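Local coordinates for type II secretion chaperone CpaB (Acinetobacter nosocomialis M2, PDB 6O38), which acts as the type II secretion chaperone of the metalloprotease CpaA, binding it in a complex that probably readies the protease for type II secretion, at residues G[74-77]-G[78-82]; G[142-146]-G[147-151]. All coordinates share one frame; numbering follows the deposited sequence.

Interaction 1: G[74-77]-G[78-82]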
loop_
_atom_site.group_PDB
_atom_site.type_symbol
_atom_site.label_atom_id
_atom_site.label_comp_id
_atom_site.label_asym_id
_atom_site.label_seq_id
_atom_site.Cartn_x
_atom_site.Cartn_y
_atom_site.Cartn_z
ATOM N N PRO G 74 5.813 -17.836 15.692
ATOM C CA PRO G 74 5.122 -16.769 16.434
ATOM C C PRO G 74 5.909 -16.232 17.618
ATOM O O PRO G 74 5.558 -15.162 18.133
ATOM C CB PRO G 74 3.826 -17.449 16.895
ATOM C CG PRO G 74 4.175 -18.898 16.966
ATOM C CD PRO G 74 5.149 -19.141 15.845
ATOM N N LYS G 75 6.954 -16.927 18.063
ATOM C CA LYS G 75 7.739 -16.466 19.200
ATOM C C LYS G 75 8.683 -15.326 18.840
ATOM O O LYS G 75 9.140 -14.613 19.740
ATOM C CB LYS G 75 8.534 -17.633 19.790
ATOM C CG LYS G 75 7.658 -18.786 20.256
ATOM C CD LYS G 75 8.459 -20.061 20.448
ATOM C CE LYS G 75 7.552 -21.218 20.837
ATOM N NZ LYS G 75 8.284 -22.515 20.879
ATOM N N VAL G 76 8.981 -15.137 17.553
ATOM C CA VAL G 76 9.885 -14.065 17.147
ATOM C C VAL G 76 9.231 -12.703 17.352
ATOM O O VAL G 76 9.857 -11.771 17.869
ATOM C CB VAL G 76 10.331 -14.270 15.688
ATOM C CG1 VAL G 76 11.045 -13.031 15.168
ATOM C CG2 VAL G 76 11.231 -15.491 15.579
ATOM N N ILE G 77 7.963 -12.564 16.954
ATOM C CA ILE G 77 7.285 -11.280 17.097
ATOM C C ILE G 77 6.947 -11.001 18.558
ATOM O O ILE G 77 6.956 -9.844 18.994
ATOM C CB ILE G 77 6.029 -11.238 16.204
ATOM C CG1 ILE G 77 5.335 -9.879 16.306
ATOM C CG2 ILE G 77 5.068 -12.351 16.577
ATOM C CD1 ILE G 77 6.199 -8.714 15.879
ATOM N N GLU G 78 6.658 -12.045 19.339
ATOM C CA GLU G 78 6.303 -11.854 20.741
ATOM C C GLU G 78 7.471 -11.341 21.571
ATOM O O GLU G 78 7.248 -10.767 22.642
ATOM C CB GLU G 78 5.774 -13.162 21.330
ATOM C CG GLU G 78 4.463 -13.624 20.717
ATOM C CD GLU G 78 4.103 -15.042 21.108
ATOM O OE1 GLU G 78 4.837 -15.643 21.922
ATOM O OE2 GLU G 78 3.087 -15.560 20.599
ATOM N N LEU G 79 8.704 -11.532 21.108
ATOM C CA LEU G 79 9.880 -10.997 21.778
ATOM C C LEU G 79 10.264 -9.612 21.275
ATOM O O LEU G 79 11.291 -9.075 21.705
ATOM C CB LEU G 79 11.064 -11.955 21.613
ATOM C CG LEU G 79 10.923 -13.323 22.284
ATOM C CD1 LEU G 79 12.123 -14.203 21.970
ATOM C CD2 LEU G 79 10.749 -13.165 23.787
ATOM N N LYS G 80 9.472 -9.026 20.381
ATOM C CA LYS G 80 9.741 -7.694 19.858
ATOM C C LYS G 80 8.999 -6.646 20.675
ATOM O O LYS G 80 7.821 -6.816 21.004
ATOM C CB LYS G 80 9.326 -7.595 18.388
ATOM C CG LYS G 80 10.063 -8.545 17.459
ATOM C CD LYS G 80 11.541 -8.201 17.363
ATOM C CE LYS G 80 12.256 -9.124 16.389
ATOM N NZ LYS G 80 13.699 -8.783 16.250
ATOM N N LYS G 81 9.696 -5.564 20.999
ATOM C CA LYS G 81 9.125 -4.443 21.728
ATOM C C LYS G 81 9.041 -3.227 20.814
ATOM O O LYS G 81 9.540 -3.232 19.685
ATOM C CB LYS G 81 9.953 -4.137 22.983
ATOM C CG LYS G 81 10.246 -5.375 23.822
ATOM C CD LYS G 81 10.582 -5.033 25.266
ATOM C CE LYS G 81 11.930 -4.347 25.392
ATOM N NZ LYS G 81 12.301 -4.139 26.821
ATOM N N VAL G 82 8.384 -2.177 21.312
ATOM C CA VAL G 82 8.199 -0.967 20.517
ATOM C C VAL G 82 9.559 -0.357 20.211
ATOM O O VAL G 82 10.318 -0.003 21.121
ATOM C CB VAL G 82 7.287 0.026 21.244
ATOM C CG1 VAL G 82 7.334 1.384 20.561
ATOM C CG2 VAL G 82 5.861 -0.500 21.283
#
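Ile77 and Lys80 meet at about a right angle: the end of the isoleucine, CD1, comes to 4.2 Å from CB of Lys80, where the lysine chain has only just left its backbone. Ile77 reaches this far because CG1 is set anti to its own nitrogen (chi1 -178°), which sends the longer branch past the carbonyl. In Lys80 the first torsion (chi1 -61°) sets CG against the carbonyl O of Val76, and a bend at chi2 (-66°) then carries CD and CE on past that oxygen, CE passing the CG1 methyl of Val76 at 4.3 Å. Its ammonium group then leaves the turn for a weak bond to the carbonyl of Gln41. Two residues earlier, Glu78 runs extended beyond CG, reaching back one turn to lie over the start of the helix, with CG 3.2 Å from O of Pro74. The carboxylate thus comes to lie over Pro74, whose carbonyl also receives a weak bond from Gln132. Leu79 sets its branch carbon CG 3.4 Å from O of Lys75. The backbone beneath is a single short helical turn in the link between strands 68-72 and 85-90. N of Leu79 is shared weakly between the carbonyls of Lys75 and Val76, whereas N of Lys80 makes a better bond to O of Ile77 at 3.0 Å, although it approaches from above the carbonyl plane. With one clear bond and two weak ones, the backbone bonding of the turn is thin, and the side chains lying along its carbonyls add only loose van der Waals contact.

Interaction 2: G[142-146]-G[147-151]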
loop_
_atom_site.group_PDB
_atom_site.type_symbol
_atom_site.label_atom_id
_atom_site.label_comp_id
_atom_site.label_asym_id
_atom_site.label_seq_id
_atom_site.Cartn_x
_atom_site.Cartn_y
_atom_site.Cartn_z
ATOM N N GLN G 142 -0.965 -7.766 7.510
ATOM C CA GLN G 142 -1.315 -6.795 6.479
ATOM C C GLN G 142 -0.070 -5.975 6.174
ATOM O O GLN G 142 0.393 -5.206 7.022
ATOM C CB GLN G 142 -2.461 -5.893 6.935
ATOM C CG GLN G 142 -3.740 -6.629 7.287
ATOM C CD GLN G 142 -4.840 -5.687 7.733
ATOM O OE1 GLN G 142 -4.722 -4.469 7.601
ATOM N NE2 GLN G 142 -5.919 -6.247 8.268
ATOM N N ILE G 143 0.477 -6.147 4.976
ATOM C CA ILE G 143 1.682 -5.446 4.551
ATOM C C ILE G 143 1.273 -4.473 3.454
ATOM O O ILE G 143 0.904 -4.887 2.349
ATOM C CB ILE G 143 2.767 -6.419 4.072
ATOM C CG1 ILE G 143 3.037 -7.470 5.151
ATOM C CG2 ILE G 143 4.043 -5.668 3.722
ATOM C CD1 ILE G 143 3.712 -8.720 4.641
ATOM N N PHE G 144 1.339 -3.178 3.756
ATOM C CA PHE G 144 0.901 -2.127 2.843
ATOM C C PHE G 144 2.114 -1.316 2.403
ATOM O O PHE G 144 2.672 -0.544 3.190
ATOM C CB PHE G 144 -0.145 -1.235 3.509
ATOM C CG PHE G 144 -1.380 -1.972 3.942
ATOM C CD1 PHE G 144 -2.049 -2.807 3.064
ATOM C CD2 PHE G 144 -1.870 -1.832 5.231
ATOM C CE1 PHE G 144 -3.186 -3.487 3.462
ATOM C CE2 PHE G 144 -3.005 -2.511 5.633
ATOM C CZ PHE G 144 -3.664 -3.338 4.748
ATOM N N THR G 145 2.511 -1.487 1.147
ATOM C CA THR G 145 3.588 -0.720 0.541
ATOM C C THR G 145 3.071 -0.018 -0.708
ATOM O O THR G 145 1.983 -0.313 -1.212
ATOM C CB THR G 145 4.783 -1.615 0.184
ATOM O OG1 THR G 145 4.453 -2.426 -0.949
ATOM C CG2 THR G 145 5.155 -2.509 1.356
ATOM N N GLU G 146 3.866 0.929 -1.205
ATOM C CA GLU G 146 3.518 1.601 -2.451
ATOM C C GLU G 146 3.631 0.670 -3.652
ATOM O O GLU G 146 3.027 0.947 -4.693
ATOM C CB GLU G 146 4.410 2.829 -2.660
ATOM C CG GLU G 146 5.870 2.511 -2.965
ATOM C CD GLU G 146 6.641 2.006 -1.759
ATOM O OE1 GLU G 146 6.124 2.111 -0.627
ATOM O OE2 GLU G 146 7.767 1.498 -1.946
ATOM N N LYS G 147 4.387 -0.422 -3.530
ATOM C CA LYS G 147 4.532 -1.384 -4.613
ATOM C C LYS G 147 3.417 -2.421 -4.642
ATOM O O LYS G 147 3.353 -3.207 -5.593
ATOM C CB LYS G 147 5.889 -2.087 -4.522
ATOM C CG LYS G 147 7.076 -1.167 -4.763
ATOM C CD LYS G 147 8.394 -1.918 -4.654
ATOM C CE LYS G 147 9.575 -1.007 -4.954
ATOM N NZ LYS G 147 10.875 -1.724 -4.840
ATOM N N GLY G 148 2.558 -2.453 -3.639
ATOM C CA GLY G 148 1.496 -3.440 -3.583
ATOM C C GLY G 148 1.152 -3.788 -2.151
ATOM O O GLY G 148 1.862 -3.447 -1.208
ATOM N N ASN G 149 0.031 -4.490 -2.005
ATOM C CA ASN G 149 -0.499 -4.887 -0.708
ATOM C C ASN G 149 -0.527 -6.405 -0.612
ATOM O O ASN G 149 -0.938 -7.088 -1.555
ATOM C CB ASN G 149 -1.903 -4.319 -0.499
ATOM C CG ASN G 149 -1.951 -2.819 -0.684
ATOM O OD1 ASN G 149 -1.141 -2.087 -0.118
ATOM N ND2 ASN G 149 -2.895 -2.352 -1.490
ATOM N N TYR G 150 -0.087 -6.931 0.527
ATOM C CA TYR G 150 0.075 -8.366 0.698
ATOM C C TYR G 150 -0.530 -8.813 2.020
ATOM O O TYR G 150 -0.337 -8.168 3.055
ATOM C CB TYR G 150 1.555 -8.753 0.630
ATOM C CG TYR G 150 2.240 -8.206 -0.598
ATOM C CD1 TYR G 150 2.206 -8.894 -1.804
ATOM C CD2 TYR G 150 2.902 -6.987 -0.557
ATOM C CE1 TYR G 150 2.821 -8.387 -2.932
ATOM C CE2 TYR G 150 3.519 -6.473 -1.679
ATOM C CZ TYR G 150 3.479 -7.177 -2.863
ATOM O OH TYR G 150 4.095 -6.668 -3.985
ATOM N N SER G 151 -1.266 -9.918 1.972
ATOM C CA SER G 151 -1.886 -10.513 3.145
ATOM C C SER G 151 -1.260 -11.873 3.424
ATOM O O SER G 151 -0.961 -12.631 2.497
ATOM C CB SER G 151 -3.396 -10.667 2.947
ATOM O OG SER G 151 -3.681 -11.500 1.836
#
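Thr145 carries its hydroxyl between its own backbone nitrogen and carbonyl carbon (chi1 73°), which turns OG1 across the hairpin toward Gly148, and Asn149 sets its CG beside its own nitrogen (chi1 -54°), so that the amide leans over to Phe144. OG1 of Thr145 donates to O of Gly148 at 2.8 Å, in the carbonyl plane and on a lone pair. The same oxygen takes the backbone N-H of Thr145, so two donors from one residue grip it. OG1 is in turn approached by N of Lys147 in a weak, bent bond at 3.3 Å. On the sheet face shared by Phe144 and Asn149, OD1 sits at the ring edge, 3.4 Å from CD1 of Phe144, with amide and ring planes 80° apart. The two strands, 138-145 and 148-155, form an antiparallel beta hairpin whose reversal is a type I turn from Thr145 to Gly148; Gly148 has a positive phi that a side chain would not tolerate here. Further from the turn, Ile143 and Tyr150 are a hydrogen-bonded pair, bonded in both directions; N of Ile143 meets O of Tyr150 at 2.9 Å, nearly straight. Their side chains share the other face, CB of Ile143 lying 4.3 Å from CB of Tyr150, and there the tyrosine ring meets Tyr93 with the planes almost parallel. In the turn itself, Glu146 and Lys147 lie side by side and point the same way, but OE2 of Glu146 forms its salt bridge with Arg97. The face bearing Phe144 and Asn149 packs on Asn533 of the CpaA protease chain.

How the interactions relate
From the N terminus, the chain passes through strand 68-72 and first meets interaction 1, where residues 74-82 wind through a short helical turn and run out toward strand 85-90. Strands 85-90, 95-106, 111-118 and 127-133 follow before interaction 2 turns the chain back between strands 138-145 and 148-155. The two contacts are in series, each local, and neither encloses nor crosses the other. The centres of interaction 1 and interaction 2 lie about 21 Å apart, on opposite sides of the middle of the chain. The first belongs to the link between two strands distant in the antiparallel sheet; the second joins two neighbouring strands and brings one face of the sheet against CpaA.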